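Local coordinates for protein tyrocidine synthetase 3 (Brevibacillus brevis, PDB 2JGP) that builds part of the peptide antibiotic tyrocidine, here as a bidomain joining a peptidyl carrier domain to a condensation domain that forms peptide bonds, at residues Q141-R146 with L234-Q239; P247-Q252 with L364-G369; D304-G309 with R494-F499. All coordinates share one frame; numbering follows the deposited sequence.

Contact 1 of 3, residues Q141-R146 with L234-Q239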
ATOM      1  N   GLN A 141      -9.677  10.872 -23.207  1.00 60.97           N
ATOM      2  CA  GLN A 141     -11.116  11.110 -23.160  1.00 61.11           C
ATOM      3  C   GLN A 141     -11.855   9.812 -22.849  1.00 61.31           C
ATOM      4  O   GLN A 141     -12.781   9.797 -22.026  1.00 61.20           O
ATOM      5  CB  GLN A 141     -11.605  11.723 -24.476  1.00 61.18           C
ATOM      6  CG  GLN A 141     -11.190  13.190 -24.630  1.00 61.26           C
ATOM      7  CD  GLN A 141     -11.549  13.788 -25.981  1.00 62.19           C
ATOM      8  OE1 GLN A 141     -11.811  14.984 -26.084  1.00 64.06           O
ATOM      9  NE2 GLN A 141     -11.558  12.964 -27.016  1.00 61.46           N
ATOM     10  N   ARG A 142     -11.424   8.726 -23.485  1.00 61.40           N
ATOM     11  CA  ARG A 142     -11.970   7.399 -23.199  1.00 61.83           C
ATOM     12  C   ARG A 142     -11.673   6.960 -21.764  1.00 61.56           C
ATOM     13  O   ARG A 142     -12.546   6.410 -21.102  1.00 61.60           O
ATOM     14  CB  ARG A 142     -11.446   6.361 -24.196  1.00 62.04           C
ATOM     15  CG  ARG A 142     -12.066   6.473 -25.587  1.00 63.66           C
ATOM     16  CD  ARG A 142     -11.743   5.258 -26.443  1.00 65.05           C
ATOM     17  NE  ARG A 142     -12.550   5.209 -27.664  1.00 66.98           N
ATOM     18  CZ  ARG A 142     -12.338   5.942 -28.756  1.00 68.15           C
ATOM     19  NH1 ARG A 142     -11.336   6.816 -28.814  1.00 69.08           N
ATOM     20  NH2 ARG A 142     -13.143   5.807 -29.805  1.00 68.83           N
ATOM     21  N   LEU A 143     -10.453   7.214 -21.285  1.00 61.51           N
ATOM     22  CA  LEU A 143     -10.086   6.897 -19.897  1.00 61.35           C
ATOM     23  C   LEU A 143     -10.992   7.615 -18.913  1.00 60.90           C
ATOM     24  O   LEU A 143     -11.449   7.023 -17.931  1.00 60.61           O
ATOM     25  CB  LEU A 143      -8.636   7.293 -19.588  1.00 61.69           C
ATOM     26  CG  LEU A 143      -7.488   6.365 -19.995  1.00 62.71           C
ATOM     27  CD1 LEU A 143      -6.184   6.971 -19.484  1.00 63.90           C
ATOM     28  CD2 LEU A 143      -7.678   4.955 -19.443  1.00 63.18           C
ATOM     29  N   ILE A 144     -11.219   8.901 -19.173  1.00 60.42           N
ATOM     30  CA  ILE A 144     -12.092   9.726 -18.341  1.00 59.97           C
ATOM     31  C   ILE A 144     -13.523   9.189 -18.359  1.00 59.87           C
ATOM     32  O   ILE A 144     -14.169   9.124 -17.319  1.00 59.40           O
ATOM     33  CB  ILE A 144     -12.071  11.201 -18.797  1.00 60.06           C
ATOM     34  CG1 ILE A 144     -10.689  11.814 -18.538  1.00 60.04           C
ATOM     35  CG2 ILE A 144     -13.130  12.007 -18.057  1.00 59.70           C
ATOM     36  CD1 ILE A 144     -10.437  13.107 -19.296  1.00 59.61           C
ATOM     37  N   ALA A 145     -14.010   8.798 -19.537  1.00 59.72           N
ATOM     38  CA  ALA A 145     -15.325   8.158 -19.653  1.00 60.02           C
ATOM     39  C   ALA A 145     -15.384   6.831 -18.889  1.00 60.13           C
ATOM     40  O   ALA A 145     -16.400   6.509 -18.270  1.00 60.19           O
ATOM     41  CB  ALA A 145     -15.683   7.928 -21.122  1.00 59.80           C
ATOM     42  N   ARG A 146     -14.290   6.074 -18.934  1.00 60.35           N
ATOM     43  CA  ARG A 146     -14.224   4.742 -18.322  1.00 60.54           C
ATOM     44  C   ARG A 146     -14.182   4.761 -16.796  1.00 60.36           C
ATOM     45  O   ARG A 146     -14.832   3.939 -16.146  1.00 60.02           O
ATOM     46  CB  ARG A 146     -12.995   3.989 -18.851  1.00 60.70           C
ATOM     47  CG  ARG A 146     -12.696   2.658 -18.173  1.00 61.12           C
ATOM     48  CD  ARG A 146     -11.560   1.949 -18.904  1.00 62.58           C
ATOM     49  NE  ARG A 146     -11.044   0.790 -18.176  1.00 62.68           N
ATOM     50  CZ  ARG A 146     -11.655  -0.390 -18.114  1.00 62.50           C
ATOM     51  NH1 ARG A 146     -12.836  -0.575 -18.686  1.00 62.82           N
ATOM     52  NH2 ARG A 146     -11.091  -1.383 -17.444  1.00 63.11           N
ATOM     53  N   LEU A 234      -1.768   4.289 -16.988  1.00 63.52           N
ATOM     54  CA  LEU A 234      -0.714   4.193 -18.006  1.00 63.58           C
ATOM     55  C   LEU A 234      -0.928   3.008 -18.947  1.00 63.55           C
ATOM     56  O   LEU A 234      -0.861   3.157 -20.174  1.00 63.09           O
ATOM     57  CB  LEU A 234       0.667   4.075 -17.348  1.00 63.94           C
ATOM     58  CG  LEU A 234       1.866   3.917 -18.299  1.00 64.28           C
ATOM     59  CD1 LEU A 234       1.889   4.991 -19.379  1.00 63.76           C
ATOM     60  CD2 LEU A 234       3.166   3.930 -17.510  1.00 65.17           C
ATOM     61  N   ALA A 235      -1.156   1.831 -18.366  1.00 63.41           N
ATOM     62  CA  ALA A 235      -1.348   0.608 -19.138  1.00 63.46           C
ATOM     63  C   ALA A 235      -2.544   0.741 -20.064  1.00 63.58           C
ATOM     64  O   ALA A 235      -2.465   0.388 -21.238  1.00 63.31           O
ATOM     65  CB  ALA A 235      -1.534  -0.597 -18.207  1.00 63.34           C
ATOM     66  N   GLU A 236      -3.643   1.269 -19.535  1.00 63.52           N
ATOM     67  CA  GLU A 236      -4.884   1.376 -20.298  1.00 63.90           C
ATOM     68  C   GLU A 236      -4.833   2.485 -21.344  1.00 64.11           C
ATOM     69  O   GLU A 236      -5.472   2.378 -22.389  1.00 64.22           O
ATOM     70  CB  GLU A 236      -6.077   1.562 -19.364  1.00 64.03           C
ATOM     71  CG  GLU A 236      -6.330   0.342 -18.493  1.00 64.14           C
ATOM     72  CD  GLU A 236      -7.641   0.398 -17.757  1.00 64.99           C
ATOM     73  OE1 GLU A 236      -8.295   1.456 -17.781  1.00 65.65           O
ATOM     74  OE2 GLU A 236      -8.016  -0.621 -17.142  1.00 66.32           O
ATOM     75  N   TRP A 237      -4.074   3.544 -21.065  1.00 64.33           N
ATOM     76  CA  TRP A 237      -3.854   4.601 -22.047  1.00 64.48           C
ATOM     77  C   TRP A 237      -3.148   4.026 -23.282  1.00 64.35           C
ATOM     78  O   TRP A 237      -3.564   4.271 -24.418  1.00 64.18           O
ATOM     79  CB  TRP A 237      -3.028   5.746 -21.449  1.00 64.53           C
ATOM     80  CG  TRP A 237      -2.776   6.831 -22.443  1.00 65.22           C
ATOM     81  CD1 TRP A 237      -3.615   7.851 -22.766  1.00 65.12           C
ATOM     82  CD2 TRP A 237      -1.621   6.976 -23.279  1.00 65.39           C
ATOM     83  NE1 TRP A 237      -3.053   8.633 -23.750  1.00 65.82           N
ATOM     84  CE2 TRP A 237      -1.828   8.118 -24.081  1.00 65.51           C
ATOM     85  CE3 TRP A 237      -0.430   6.254 -23.426  1.00 65.62           C
ATOM     86  CZ2 TRP A 237      -0.889   8.557 -25.016  1.00 65.19           C
ATOM     87  CZ3 TRP A 237       0.508   6.695 -24.356  1.00 65.16           C
ATOM     88  CH2 TRP A 237       0.269   7.836 -25.138  1.00 64.93           C
ATOM     89  N   VAL A 238      -2.088   3.255 -23.043  1.00 64.33           N
ATOM     90  CA  VAL A 238      -1.338   2.577 -24.105  1.00 64.45           C
ATOM     91  C   VAL A 238      -2.233   1.647 -24.927  1.00 64.52           C
ATOM     92  O   VAL A 238      -2.161   1.634 -26.162  1.00 64.46           O
ATOM     93  CB  VAL A 238      -0.155   1.759 -23.515  1.00 64.54           C
ATOM     94  CG1 VAL A 238       0.435   0.810 -24.552  1.00 64.49           C
ATOM     95  CG2 VAL A 238       0.916   2.699 -22.973  1.00 64.46           C
ATOM     96  N   GLN A 239      -3.069   0.874 -24.239  1.00 64.50           N
ATOM     97  CA  GLN A 239      -4.016  -0.029 -24.900  1.00 64.45           C
ATOM     98  C   GLN A 239      -5.058   0.739 -25.719  1.00 64.56           C
ATOM     99  O   GLN A 239      -5.315   0.400 -26.877  1.00 64.23           O
ATOM    100  CB  GLN A 239      -4.716  -0.924 -23.868  1.00 64.34           C
ATOM    101  CG  GLN A 239      -3.839  -2.034 -23.309  1.00 64.75           C
ATOM    102  CD  GLN A 239      -4.488  -2.760 -22.143  1.00 65.45           C
ATOM    103  OE1 GLN A 239      -4.585  -2.221 -21.041  1.00 67.46           O
ATOM    104  NE2 GLN A 239      -4.933  -3.988 -22.380  1.00 67.00           N
TER
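R146 presents NE and NH2 to the two oxygens of E236 in a salt bridge between two helices, a worked example of how a bidentate ion pair can be closed beside an apolar seam. R146 NE donates to E236 OE1 at 2.9 Å with an N-H...O angle of 147°, and R146 NH2 reaches E236 OE2 at 3.2 Å, one nitrogen to each oxygen. The fit is not flat: the guanidinium and carboxylate planes stand 56° apart, and both nitrogens approach from above the carboxylate plane. R146 gets there with CG anti to the backbone N and an extended chain from CG to NE, spanning the gap between helices.

Next to the ion pair, L143 divides its two methyls between neighbouring residues of the second helix. Its CD2 lies 3.8 Å from E236 CB, while its CD1 rests 3.9 Å from W237 CB, at the edge of the indole and near its plane.

The next shell adds partners to these groups. E236 OE1 also accepts a hydrogen bond from H147 NE2, and R146 NH1 donates to P247 O, so all three guanidinium nitrogens have a partner. The W237 ring meets that of F140. The axes of segments 141-146 and 234-239 pass 10.2 Å apart, their N-to-C directions 126° apart. R146 and H147 open the RHExLRT-type motif of condensation domains, and helix 227-241 starts at the last residue of HHxxxDG, the motif that marks their active site.

A buried carboxylate that takes R146 and H147 together is probably held as the anion, and the paired charges would tie the start of one signature motif to the helix that follows the other.

Contact 2 of 3, residues P247-Q252 with L364-G369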
ATOM      1  N   PRO A 247     -11.711  -4.570 -20.522  1.00 68.92           N
ATOM      2  CA  PRO A 247     -12.758  -5.336 -19.839  1.00 68.82           C
ATOM      3  C   PRO A 247     -13.621  -4.461 -18.939  1.00 68.59           C
ATOM      4  O   PRO A 247     -13.129  -3.484 -18.377  1.00 68.49           O
ATOM      5  CB  PRO A 247     -11.966  -6.346 -19.003  1.00 68.90           C
ATOM      6  CG  PRO A 247     -10.656  -5.703 -18.775  1.00 68.93           C
ATOM      7  CD  PRO A 247     -10.371  -4.882 -19.992  1.00 68.94           C
ATOM      8  N   GLU A 248     -14.893  -4.820 -18.796  1.00 68.16           N
ATOM      9  CA  GLU A 248     -15.841  -4.005 -18.036  1.00 68.12           C
ATOM     10  C   GLU A 248     -15.512  -4.002 -16.544  1.00 67.35           C
ATOM     11  O   GLU A 248     -15.033  -5.000 -16.008  1.00 66.97           O
ATOM     12  CB  GLU A 248     -17.273  -4.509 -18.253  1.00 68.35           C
ATOM     13  CG  GLU A 248     -17.769  -4.400 -19.698  1.00 69.81           C
ATOM     14  CD  GLU A 248     -17.919  -2.962 -20.181  1.00 71.38           C
ATOM     15  OE1 GLU A 248     -17.893  -2.027 -19.347  1.00 73.51           O
ATOM     16  OE2 GLU A 248     -18.064  -2.768 -21.406  1.00 73.17           O
ATOM     17  N   LEU A 249     -15.760  -2.870 -15.888  1.00 66.81           N
ATOM     18  CA  LEU A 249     -15.521  -2.724 -14.451  1.00 66.26           C
ATOM     19  C   LEU A 249     -16.801  -3.007 -13.673  1.00 66.10           C
ATOM     20  O   LEU A 249     -17.770  -2.253 -13.767  1.00 66.18           O
ATOM     21  CB  LEU A 249     -15.023  -1.308 -14.134  1.00 66.09           C
ATOM     22  CG  LEU A 249     -13.674  -0.907 -14.742  1.00 65.72           C
ATOM     23  CD1 LEU A 249     -13.555   0.612 -14.886  1.00 66.08           C
ATOM     24  CD2 LEU A 249     -12.530  -1.453 -13.912  1.00 65.56           C
ATOM     25  N   ARG A 250     -16.801  -4.092 -12.903  1.00 65.68           N
ATOM     26  CA  ARG A 250     -17.973  -4.481 -12.119  1.00 65.64           C
ATOM     27  C   ARG A 250     -18.281  -3.494 -11.003  1.00 64.75           C
ATOM     28  O   ARG A 250     -19.446  -3.181 -10.742  1.00 64.20           O
ATOM     29  CB  ARG A 250     -17.774  -5.869 -11.491  1.00 66.13           C
ATOM     30  CG  ARG A 250     -18.937  -6.277 -10.597  1.00 67.81           C
ATOM     31  CD  ARG A 250     -18.877  -7.710 -10.115  1.00 69.90           C
ATOM     32  NE  ARG A 250     -20.112  -8.013  -9.396  1.00 72.10           N
ATOM     33  CZ  ARG A 250     -20.336  -7.762  -8.105  1.00 73.99           C
ATOM     34  NH1 ARG A 250     -19.398  -7.229  -7.332  1.00 75.23           N
ATOM     35  NH2 ARG A 250     -21.513  -8.067  -7.575  1.00 75.35           N
ATOM     36  N   ILE A 251     -17.226  -3.039 -10.335  1.00 63.82           N
ATOM     37  CA  ILE A 251     -17.337  -2.248  -9.126  1.00 63.41           C
ATOM     38  C   ILE A 251     -16.595  -0.928  -9.320  1.00 62.87           C
ATOM     39  O   ILE A 251     -15.536  -0.890  -9.952  1.00 62.67           O
ATOM     40  CB  ILE A 251     -16.751  -3.037  -7.917  1.00 63.19           C
ATOM     41  CG1 ILE A 251     -17.503  -4.364  -7.709  1.00 63.52           C
ATOM     42  CG2 ILE A 251     -16.800  -2.222  -6.649  1.00 63.96           C
ATOM     43  CD1 ILE A 251     -18.971  -4.202  -7.333  1.00 63.25           C
ATOM     44  N   GLN A 252     -17.167   0.148  -8.780  1.00 62.72           N
ATOM     45  CA  GLN A 252     -16.538   1.469  -8.879  0.50 62.42           C
ATOM     46  C   GLN A 252     -16.173   2.020  -7.509  1.00 62.12           C
ATOM     47  O   GLN A 252     -16.553   1.468  -6.479  1.00 61.50           O
ATOM     48  CB  GLN A 252     -17.433   2.445  -9.652  0.50 62.66           C
ATOM     49  CG  GLN A 252     -17.109   2.512 -11.147  0.50 63.09           C
ATOM     50  CD  GLN A 252     -15.836   3.292 -11.446  0.50 63.49           C
ATOM     51  OE1 GLN A 252     -15.173   3.817 -10.535  0.50 64.77           O
ATOM     52  NE2 GLN A 252     -15.479   3.367 -12.731  0.50 61.37           N
ATOM     53  N   LEU A 364     -11.639  -4.860  -6.333  1.00 60.71           N
ATOM     54  CA  LEU A 364     -10.985  -3.580  -6.088  1.00 60.71           C
ATOM     55  C   LEU A 364      -9.704  -3.389  -6.901  1.00 60.65           C
ATOM     56  O   LEU A 364      -9.228  -2.264  -7.040  1.00 60.79           O
ATOM     57  CB  LEU A 364     -10.667  -3.415  -4.597  1.00 60.58           C
ATOM     58  CG  LEU A 364     -11.843  -3.487  -3.619  1.00 60.52           C
ATOM     59  CD1 LEU A 364     -11.359  -3.195  -2.205  1.00 60.88           C
ATOM     60  CD2 LEU A 364     -12.968  -2.526  -4.007  1.00 59.60           C
ATOM     61  N   GLU A 365      -9.150  -4.474  -7.437  1.00 60.87           N
ATOM     62  CA  GLU A 365      -7.844  -4.424  -8.102  1.00 61.12           C
ATOM     63  C   GLU A 365      -7.770  -3.520  -9.353  1.00 61.13           C
ATOM     64  O   GLU A 365      -6.746  -2.862  -9.565  1.00 60.81           O
ATOM     65  CB  GLU A 365      -7.346  -5.847  -8.424  1.00 61.25           C
ATOM     66  CG  GLU A 365      -7.028  -6.675  -7.168  1.00 62.48           C
ATOM     67  CD  GLU A 365      -6.698  -8.135  -7.466  1.00 64.02           C
ATOM     68  OE1 GLU A 365      -6.692  -8.952  -6.516  1.00 63.79           O
ATOM     69  OE2 GLU A 365      -6.462  -8.471  -8.645  1.00 65.27           O
ATOM     70  N   PRO A 366      -8.841  -3.477 -10.178  1.00 61.06           N
ATOM     71  CA  PRO A 366      -8.769  -2.704 -11.421  1.00 61.26           C
ATOM     72  C   PRO A 366      -9.281  -1.266 -11.316  1.00 61.19           C
ATOM     73  O   PRO A 366      -9.277  -0.549 -12.318  1.00 61.70           O
ATOM     74  CB  PRO A 366      -9.671  -3.507 -12.359  1.00 61.43           C
ATOM     75  CG  PRO A 366     -10.732  -4.066 -11.456  1.00 61.22           C
ATOM     76  CD  PRO A 366     -10.146  -4.152 -10.058  1.00 61.49           C
ATOM     77  N   ILE A 367      -9.698  -0.846 -10.123  1.00 61.15           N
ATOM     78  CA  ILE A 367     -10.357   0.441  -9.942  1.00 60.89           C
ATOM     79  C   ILE A 367      -9.349   1.583  -9.821  1.00 60.98           C
ATOM     80  O   ILE A 367      -8.354   1.479  -9.111  1.00 60.58           O
ATOM     81  CB  ILE A 367     -11.263   0.434  -8.688  1.00 60.89           C
ATOM     82  CG1 ILE A 367     -12.322  -0.674  -8.790  1.00 60.34           C
ATOM     83  CG2 ILE A 367     -11.934   1.795  -8.493  1.00 60.99           C
ATOM     84  CD1 ILE A 367     -13.292  -0.700  -7.627  1.00 60.52           C
ATOM     85  N   VAL A 368      -9.623   2.684 -10.513  1.00 61.22           N
ATOM     86  CA  VAL A 368      -8.873   3.920 -10.325  1.00 61.17           C
ATOM     87  C   VAL A 368      -9.456   4.699  -9.130  1.00 61.41           C
ATOM     88  O   VAL A 368     -10.621   5.083  -9.128  1.00 61.59           O
ATOM     89  CB  VAL A 368      -8.895   4.759 -11.620  1.00 61.42           C
ATOM     90  CG1 VAL A 368      -8.238   6.119 -11.415  1.00 61.20           C
ATOM     91  CG2 VAL A 368      -8.214   3.974 -12.757  1.00 61.11           C
ATOM     92  N   GLY A 369      -8.640   4.911  -8.106  1.00 61.17           N
ATOM     93  CA  GLY A 369      -9.102   5.553  -6.878  1.00 61.41           C
ATOM     94  C   GLY A 369      -8.051   5.482  -5.791  1.00 61.44           C
ATOM     95  O   GLY A 369      -6.967   4.915  -5.993  1.00 61.58           O
TER
HETATM   96  O   HOH W   1     -12.525   5.147 -11.023  1.00 36.56           O
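L249 meets P366, and I367 meets I251, through ordinary staggered torsions. In L249, CG lies anti to the carbonyl carbon (chi1 -64°), which turns the branch toward P366, where CD2 comes to 3.8 Å from P366 CB and 3.7 Å from P366 O; the leucine and the proline run alongside one another, pointing contrary ways. CD1 of I367 lies anti to CA (chi2 -177°) and pushes up to the backbone of the other loop, 3.2 Å from I251 O, a tight approach of a methyl to a carbonyl. The same CD1 touches I251 CG2 at 3.9 Å.

A type I turn from L364 to I367 presents P366 and I367 side by side, while the facing loop runs on to Q252, the N-cap of helix 253-263; the backbone N of Q252 hydrogen-bonds to D255 OD2, as in one half of a capping box. A water link from Q252 OE1 to V368 O rests on one of two conformers and is doubtful. V368 O also hydrogen-bonds to S149 OG.

The sequence from I367 onward fits the IVGxFVNT-type motif of condensation domains, and the contact probably bridges their two lobes. Methyls lying against the carbonyls of I251 and P366 imply association by shape and exclusion of solvent; a direct charged tie comes from R250 to D363, just before segment 364-369.

Contact 3 of 3, residues D304-G309 with R494-F499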
ATOM      1  N   ASP A 304      16.691  13.228   0.365  1.00 58.76           N
ATOM      2  CA  ASP A 304      17.585  12.681  -0.641  1.00 59.87           C
ATOM      3  C   ASP A 304      17.485  11.172  -0.572  1.00 60.22           C
ATOM      4  O   ASP A 304      16.812  10.640   0.302  1.00 59.82           O
ATOM      5  CB  ASP A 304      19.022  13.103  -0.386  1.00 60.05           C
ATOM      6  CG  ASP A 304      19.766  13.427  -1.672  1.00 61.73           C
ATOM      7  OD1 ASP A 304      19.702  12.625  -2.646  1.00 61.19           O
ATOM      8  OD2 ASP A 304      20.408  14.493  -1.691  1.00 63.39           O
ATOM      9  N   GLN A 305      18.160  10.492  -1.494  1.00 61.35           N
ATOM     10  CA  GLN A 305      18.085   9.039  -1.581  1.00 62.21           C
ATOM     11  C   GLN A 305      19.453   8.431  -1.845  1.00 62.25           C
ATOM     12  O   GLN A 305      20.315   9.066  -2.448  1.00 61.92           O
ATOM     13  CB  GLN A 305      17.113   8.622  -2.691  1.00 62.91           C
ATOM     14  CG  GLN A 305      17.054   7.110  -2.917  1.00 65.41           C
ATOM     15  CD  GLN A 305      15.937   6.672  -3.847  1.00 68.95           C
ATOM     16  OE1 GLN A 305      14.955   7.391  -4.055  1.00 71.42           O
ATOM     17  NE2 GLN A 305      16.075   5.468  -4.400  1.00 70.80           N
ATOM     18  N   CYS A 306      19.637   7.197  -1.382  1.00 62.39           N
ATOM     19  CA  CYS A 306      20.762   6.368  -1.799  1.00 62.77           C
ATOM     20  C   CYS A 306      20.256   4.959  -2.087  1.00 62.03           C
ATOM     21  O   CYS A 306      19.244   4.524  -1.527  1.00 61.47           O
ATOM     22  CB  CYS A 306      21.863   6.349  -0.739  1.00 63.06           C
ATOM     23  SG  CYS A 306      21.318   5.812   0.880  1.00 67.55           S
ATOM     24  N   THR A 307      20.951   4.265  -2.980  1.00 61.45           N
ATOM     25  CA  THR A 307      20.561   2.921  -3.391  1.00 61.34           C
ATOM     26  C   THR A 307      21.793   2.029  -3.467  1.00 60.97           C
ATOM     27  O   THR A 307      22.857   2.477  -3.887  1.00 60.71           O
ATOM     28  CB  THR A 307      19.861   2.943  -4.766  1.00 61.35           C
ATOM     29  OG1 THR A 307      18.741   3.839  -4.721  1.00 62.25           O
ATOM     30  CG2 THR A 307      19.374   1.550  -5.150  1.00 61.60           C
ATOM     31  N   ILE A 308      21.640   0.772  -3.053  1.00 60.63           N
ATOM     32  CA  ILE A 308      22.724  -0.206  -3.116  1.00 60.36           C
ATOM     33  C   ILE A 308      22.157  -1.586  -3.443  1.00 59.95           C
ATOM     34  O   ILE A 308      21.066  -1.934  -2.993  1.00 59.57           O
ATOM     35  CB  ILE A 308      23.529  -0.248  -1.790  1.00 60.54           C
ATOM     36  CG1 ILE A 308      24.781  -1.120  -1.939  1.00 61.61           C
ATOM     37  CG2 ILE A 308      22.668  -0.752  -0.646  1.00 60.59           C
ATOM     38  CD1 ILE A 308      25.826  -0.873  -0.874  1.00 61.97           C
ATOM     39  N   GLY A 309      22.898  -2.355  -4.240  1.00 59.59           N
ATOM     40  CA  GLY A 309      22.494  -3.714  -4.599  1.00 59.58           C
ATOM     41  C   GLY A 309      22.868  -4.714  -3.524  1.00 59.60           C
ATOM     42  O   GLY A 309      23.948  -4.628  -2.942  1.00 59.62           O
ATOM     43  N   ARG A 494      26.126   3.906   5.087  1.00 58.76           N
ATOM     44  CA  ARG A 494      26.573   2.963   6.117  1.00 58.89           C
ATOM     45  C   ARG A 494      25.399   2.187   6.723  1.00 58.62           C
ATOM     46  O   ARG A 494      25.515   0.988   6.987  1.00 58.35           O
ATOM     47  CB  ARG A 494      27.344   3.698   7.221  1.00 58.94           C
ATOM     48  CG  ARG A 494      27.928   2.784   8.291  1.00 60.25           C
ATOM     49  CD  ARG A 494      28.722   3.555   9.342  1.00 61.89           C
ATOM     50  NE  ARG A 494      29.895   4.217   8.763  1.00 63.25           N
ATOM     51  CZ  ARG A 494      30.018   5.524   8.530  1.00 65.16           C
ATOM     52  NH1 ARG A 494      29.045   6.381   8.829  1.00 66.36           N
ATOM     53  NH2 ARG A 494      31.143   5.982   7.993  1.00 65.41           N
ATOM     54  N   PHE A 495      24.292   2.895   6.952  1.00 58.31           N
ATOM     55  CA  PHE A 495      23.023   2.319   7.412  1.00 58.32           C
ATOM     56  C   PHE A 495      22.582   1.184   6.493  1.00 58.26           C
ATOM     57  O   PHE A 495      22.176   0.119   6.957  1.00 58.34           O
ATOM     58  CB  PHE A 495      21.970   3.440   7.436  1.00 58.13           C
ATOM     59  CG  PHE A 495      20.608   3.033   7.950  1.00 57.68           C
ATOM     60  CD1 PHE A 495      20.380   2.867   9.309  1.00 57.81           C
ATOM     61  CD2 PHE A 495      19.536   2.891   7.072  1.00 58.31           C
ATOM     62  CE1 PHE A 495      19.114   2.531   9.784  1.00 58.32           C
ATOM     63  CE2 PHE A 495      18.268   2.557   7.534  1.00 58.17           C
ATOM     64  CZ  PHE A 495      18.056   2.382   8.896  1.00 59.00           C
ATOM     65  N   SER A 496      22.678   1.421   5.186  1.00 58.51           N
ATOM     66  CA  SER A 496      22.300   0.431   4.175  1.00 58.63           C
ATOM     67  C   SER A 496      23.223  -0.792   4.174  1.00 58.56           C
ATOM     68  O   SER A 496      22.747  -1.923   4.104  1.00 58.11           O
ATOM     69  CB  SER A 496      22.292   1.072   2.787  1.00 58.61           C
ATOM     70  OG  SER A 496      21.426   2.196   2.755  1.00 60.13           O
ATOM     71  N   ARG A 497      24.535  -0.560   4.245  1.00 58.76           N
ATOM     72  CA  ARG A 497      25.515  -1.646   4.343  1.00 58.63           C
ATOM     73  C   ARG A 497      25.263  -2.492   5.587  1.00 58.54           C
ATOM     74  O   ARG A 497      25.411  -3.711   5.548  1.00 57.92           O
ATOM     75  CB  ARG A 497      26.952  -1.103   4.387  1.00 59.14           C
ATOM     76  CG  ARG A 497      27.412  -0.396   3.113  1.00 59.58           C
ATOM     77  CD  ARG A 497      28.934  -0.232   3.065  1.00 61.00           C
ATOM     78  NE  ARG A 497      29.450   0.643   4.123  1.00 61.52           N
ATOM     79  CZ  ARG A 497      29.478   1.976   4.073  1.00 62.38           C
ATOM     80  NH1 ARG A 497      29.019   2.637   3.011  1.00 62.11           N
ATOM     81  NH2 ARG A 497      29.971   2.662   5.101  1.00 62.41           N
ATOM     82  N   HIS A 498      24.892  -1.839   6.689  1.00 58.43           N
ATOM     83  CA  HIS A 498      24.573  -2.545   7.926  1.00 58.75           C
ATOM     84  C   HIS A 498      23.333  -3.426   7.778  1.00 58.38           C
ATOM     85  O   HIS A 498      23.273  -4.510   8.358  1.00 58.87           O
ATOM     86  CB  HIS A 498      24.412  -1.571   9.097  1.00 58.97           C
ATOM     87  CG  HIS A 498      25.710  -1.016   9.602  1.00 59.64           C
ATOM     88  ND1 HIS A 498      26.932  -1.567   9.281  1.00 60.39           N
ATOM     89  CD2 HIS A 498      25.974   0.023  10.427  1.00 60.09           C
ATOM     90  CE1 HIS A 498      27.894  -0.877   9.870  1.00 60.55           C
ATOM     91  NE2 HIS A 498      27.338   0.093  10.574  1.00 60.38           N
ATOM     92  N   PHE A 499      22.356  -2.985   6.991  1.00 58.11           N
ATOM     93  CA  PHE A 499      21.208  -3.837   6.680  1.00 57.79           C
ATOM     94  C   PHE A 499      21.669  -5.118   5.972  1.00 57.44           C
ATOM     95  O   PHE A 499      21.208  -6.220   6.294  1.00 57.12           O
ATOM     96  CB  PHE A 499      20.171  -3.111   5.814  1.00 57.91           C
ATOM     97  CG  PHE A 499      19.000  -3.980   5.434  1.00 57.59           C
ATOM     98  CD1 PHE A 499      17.935  -4.150   6.306  1.00 57.87           C
ATOM     99  CD2 PHE A 499      18.982  -4.655   4.221  1.00 57.80           C
ATOM    100  CE1 PHE A 499      16.864  -4.969   5.968  1.00 57.86           C
ATOM    101  CE2 PHE A 499      17.914  -5.481   3.875  1.00 58.67           C
ATOM    102  CZ  PHE A 499      16.855  -5.633   4.752  1.00 58.39           C
TER
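C306 and I308 are the strand residues that touch segment 494-499, two positions apart and so on the same face of the strand. Before them, D304 turns its carboxylate back to the chain: the anti lone pair of OD1 receives Q305 N at 2.9 Å, and R489 forms a salt bridge with the same oxygen. Q305 then sends NE2 to T307 OG1, 3.1 Å away. At C306, SG occupies the crowded position between the backbone N and carbonyl carbon (chi1 56°), bringing it within 4.1 Å of S496 OG, a van der Waals approach; that hydroxyl is hydrogen-bonded to M492 O one helical turn earlier.

Strand 303-309 is an outermost strand of a four-stranded mixed sheet, probably in the C-terminal lobe of the condensation domain, antiparallel to strand 476-483. Helix 489-508 packs on the sheet, and the axes of segments 304-309 and 494-499 run 32° apart. S496 also touches V480 of the adjoining strand, while F495 and F499 meet helix 329-345.

T307 points away from the helix. I308 faces it, setting CG2 3.9 Å from S496 CB and stretching CD1 toward R497, whose CG lies 4.3 Å off; the R497 guanidinium itself folds back with one face over R494 CA.

In the fold
From the N terminus the chain first passes through the carrier domain, and all three contacts then fall in the condensation domain, whose family has two lobes related to chloramphenicol acetyltransferase. Contact 1, probably in the N-terminal lobe, closes a loop from helix 133-146 to helix 227-241 before contact 2 opens; though in series, the two share the R146 side chain, which reaches the start of segment 247-252. Contact 2 ties the loop before helix 253-263 to the loop before strand 373-379, probably bridging the lobes. Contact 3 opens between those segments and closes beyond them, so the two cross; it joins an edge strand to helix 489-508, their centres about 37 Å apart across the middle of the chain.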